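General negative regulator of transcription subunit 4 (Saccharomyces cerevisiae, PDB 5AIE) acts as the E3 ubiquitin-protein ligase of the CCR4-NOT complex, which deadenylates mRNA and regulates transcription, the piece here being its zinc-binding RING domain. Local coordinates at residues 26-31 / 46-51. Sequence-based numbering, arbitrary orientation.
Sequences CGYQIC and GRCPAC. With ZN (zinc ion), chain D.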
loop_
_atom_site.group_PDB
_atom_site.type_symbol
_atom_site.label_atom_id
_atom_site.label_comp_id
_atom_site.label_asym_id
_atom_site.label_seq_id
_atom_site.Cartn_x
_atom_site.Cartn_y
_atom_site.Cartn_z
ATOM N N CYS A 26 -2.472 23.185 -2.927
ATOM C CA CYS A 26 -1.786 22.590 -1.785
ATOM C C CYS A 26 -0.269 22.707 -1.917
ATOM O O CYS A 26 0.447 22.727 -0.917
ATOM C CB CYS A 26 -2.184 21.122 -1.626
ATOM S SG CYS A 26 -1.569 20.038 -2.924
ATOM N N GLY A 27 0.214 22.773 -3.153
ATOM C CA GLY A 27 1.633 22.948 -3.401
ATOM C C GLY A 27 2.346 21.697 -3.874
ATOM O O GLY A 27 3.553 21.720 -4.125
ATOM N N TYR A 28 1.606 20.600 -3.995
ATOM C CA TYR A 28 2.180 19.340 -4.456
ATOM C C TYR A 28 2.528 19.429 -5.940
ATOM O O TYR A 28 1.658 19.673 -6.775
ATOM C CB TYR A 28 1.212 18.185 -4.196
ATOM C CG TYR A 28 1.844 16.817 -4.289
ATOM C CD1 TYR A 28 2.765 16.393 -3.342
ATOM C CD2 TYR A 28 1.512 15.944 -5.318
ATOM C CE1 TYR A 28 3.346 15.143 -3.419
ATOM C CE2 TYR A 28 2.087 14.689 -5.402
ATOM C CZ TYR A 28 3.003 14.295 -4.450
ATOM O OH TYR A 28 3.578 13.048 -4.527
ATOM N N GLN A 29 3.803 19.231 -6.263
ATOM C CA GLN A 29 4.278 19.398 -7.634
ATOM C C GLN A 29 4.586 18.076 -8.331
ATOM O O GLN A 29 5.295 17.225 -7.794
ATOM C CB GLN A 29 5.524 20.286 -7.658
ATOM C CG GLN A 29 5.266 21.734 -7.288
ATOM C CD GLN A 29 6.493 22.607 -7.467
ATOM O OE1 GLN A 29 7.461 22.500 -6.714
ATOM N NE2 GLN A 29 6.460 23.475 -8.473
ATOM N N ILE A 30 4.046 17.918 -9.536
ATOM C CA ILE A 30 4.325 16.755 -10.373
ATOM C C ILE A 30 4.664 17.206 -11.792
ATOM O O ILE A 30 4.465 18.369 -12.140
ATOM C CB ILE A 30 3.133 15.779 -10.416
ATOM C CG1 ILE A 30 1.898 16.469 -10.999
ATOM C CG2 ILE A 30 2.836 15.229 -9.028
ATOM C CD1 ILE A 30 0.672 15.585 -11.044
ATOM N N CYS A 31 5.172 16.286 -12.607
ATOM C CA CYS A 31 5.543 16.606 -13.983
ATOM C C CYS A 31 4.332 16.958 -14.840
ATOM O O CYS A 31 3.194 16.651 -14.486
ATOM C CB CYS A 31 6.301 15.443 -14.625
ATOM S SG CYS A 31 8.097 15.542 -14.465
ATOM N N GLY A 46 -8.117 11.576 -11.584
ATOM C CA GLY A 46 -7.810 12.915 -12.051
ATOM C C GLY A 46 -7.841 13.964 -10.956
ATOM O O GLY A 46 -8.444 15.024 -11.120
ATOM N N ARG A 47 -7.193 13.668 -9.835
ATOM C CA ARG A 47 -7.092 14.615 -8.728
ATOM C C ARG A 47 -5.705 14.569 -8.095
ATOM O O ARG A 47 -4.919 13.662 -8.370
ATOM C CB ARG A 47 -8.172 14.336 -7.678
ATOM C CG ARG A 47 -8.408 12.861 -7.396
ATOM C CD ARG A 47 -9.516 12.661 -6.371
ATOM N NE ARG A 47 -10.728 13.404 -6.711
ATOM C CZ ARG A 47 -11.877 13.302 -6.050
ATOM N NH1 ARG A 47 -11.974 12.481 -5.012
ATOM N NH2 ARG A 47 -12.929 14.016 -6.427
ATOM N N CYS A 48 -5.409 15.551 -7.250
ATOM C CA CYS A 48 -4.092 15.664 -6.630
ATOM C C CYS A 48 -3.770 14.478 -5.721
ATOM O O CYS A 48 -4.560 14.126 -4.846
ATOM C CB CYS A 48 -3.990 16.966 -5.835
ATOM S SG CYS A 48 -2.409 17.197 -4.991
ATOM N N PRO A 49 -2.597 13.861 -5.928
ATOM C CA PRO A 49 -2.138 12.707 -5.145
ATOM C C PRO A 49 -1.948 13.016 -3.660
ATOM O O PRO A 49 -1.751 12.095 -2.868
ATOM C CB PRO A 49 -0.793 12.356 -5.794
ATOM C CG PRO A 49 -0.876 12.918 -7.169
ATOM C CD PRO A 49 -1.675 14.175 -7.032
ATOM N N ALA A 50 -2.000 14.292 -3.293
ATOM C CA ALA A 50 -1.814 14.692 -1.903
ATOM C C ALA A 50 -3.145 14.897 -1.185
ATOM O O ALA A 50 -3.545 14.073 -0.362
ATOM C CB ALA A 50 -0.974 15.958 -1.828
ATOM N N CYS A 51 -3.828 15.994 -1.498
ATOM C CA CYS A 51 -5.045 16.364 -0.780
ATOM C C CYS A 51 -6.321 15.971 -1.521
ATOM O O CYS A 51 -7.415 16.380 -1.131
ATOM C CB CYS A 51 -5.054 17.868 -0.501
ATOM S SG CYS A 51 -5.190 18.905 -1.970
HETATM ZN ZN ZN D . -3.534 18.922 -3.616
#
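A single zinc ion joins Cys-26 of one loop to Cys-48 and Cys-51 of another, binding their three SG atoms, while Cys-24 completes a site made of four cysteines. The Cys-26 SG to zinc bond measures 2.4 Å. Cys-26 SG and Cys-48 SG, neighbouring ligands of the ion, stand 3.6 Å apart. In Cys-48 the SG stands anti to the backbone N (chi1 179°), whereas in Cys-51 it sits between the backbone N and the carbonyl carbon (chi1 67°); from these different settings both sulfurs reach the same ion.

Two of the thiolates also accept amide hydrogens from their own loops. The N-H of Tyr-28 is directed to Cys-26 SG at an N-to-S distance of 3.4 Å, and the N-H of Ala-50 to Cys-48 SG at 160°. Each bond spans two residues, tying the backbone that follows the cysteine to its sulfur, and would be expected to temper the negative charge gathered on the ligands.

Beside the metal, Tyr-28 carries the apolar half of the contact. The methyl of Ala-50 lies over one ring face in a CH-pi contact, its CB 4.3 Å from the centroid of the Tyr-28 ring, while Pro-49 crosses that side chain at about a right angle and brings its CB to 3.7 Å from Tyr-28 CE2. Cys-48 SG approaches the ring obliquely, a sulfur-aromatic contact that links this packing to the zinc site. A different protein packs apolar surface against Tyr-28 and Pro-49 and hydrogen-bonds Pro-49 O through a polar side chain, consistent with E2 recruitment by RING domains.

The general principle is that metal ligation can organise a small fold: here loops before and after helix 32-40 converge on one of the two zinc sites characteristic of the RING domain.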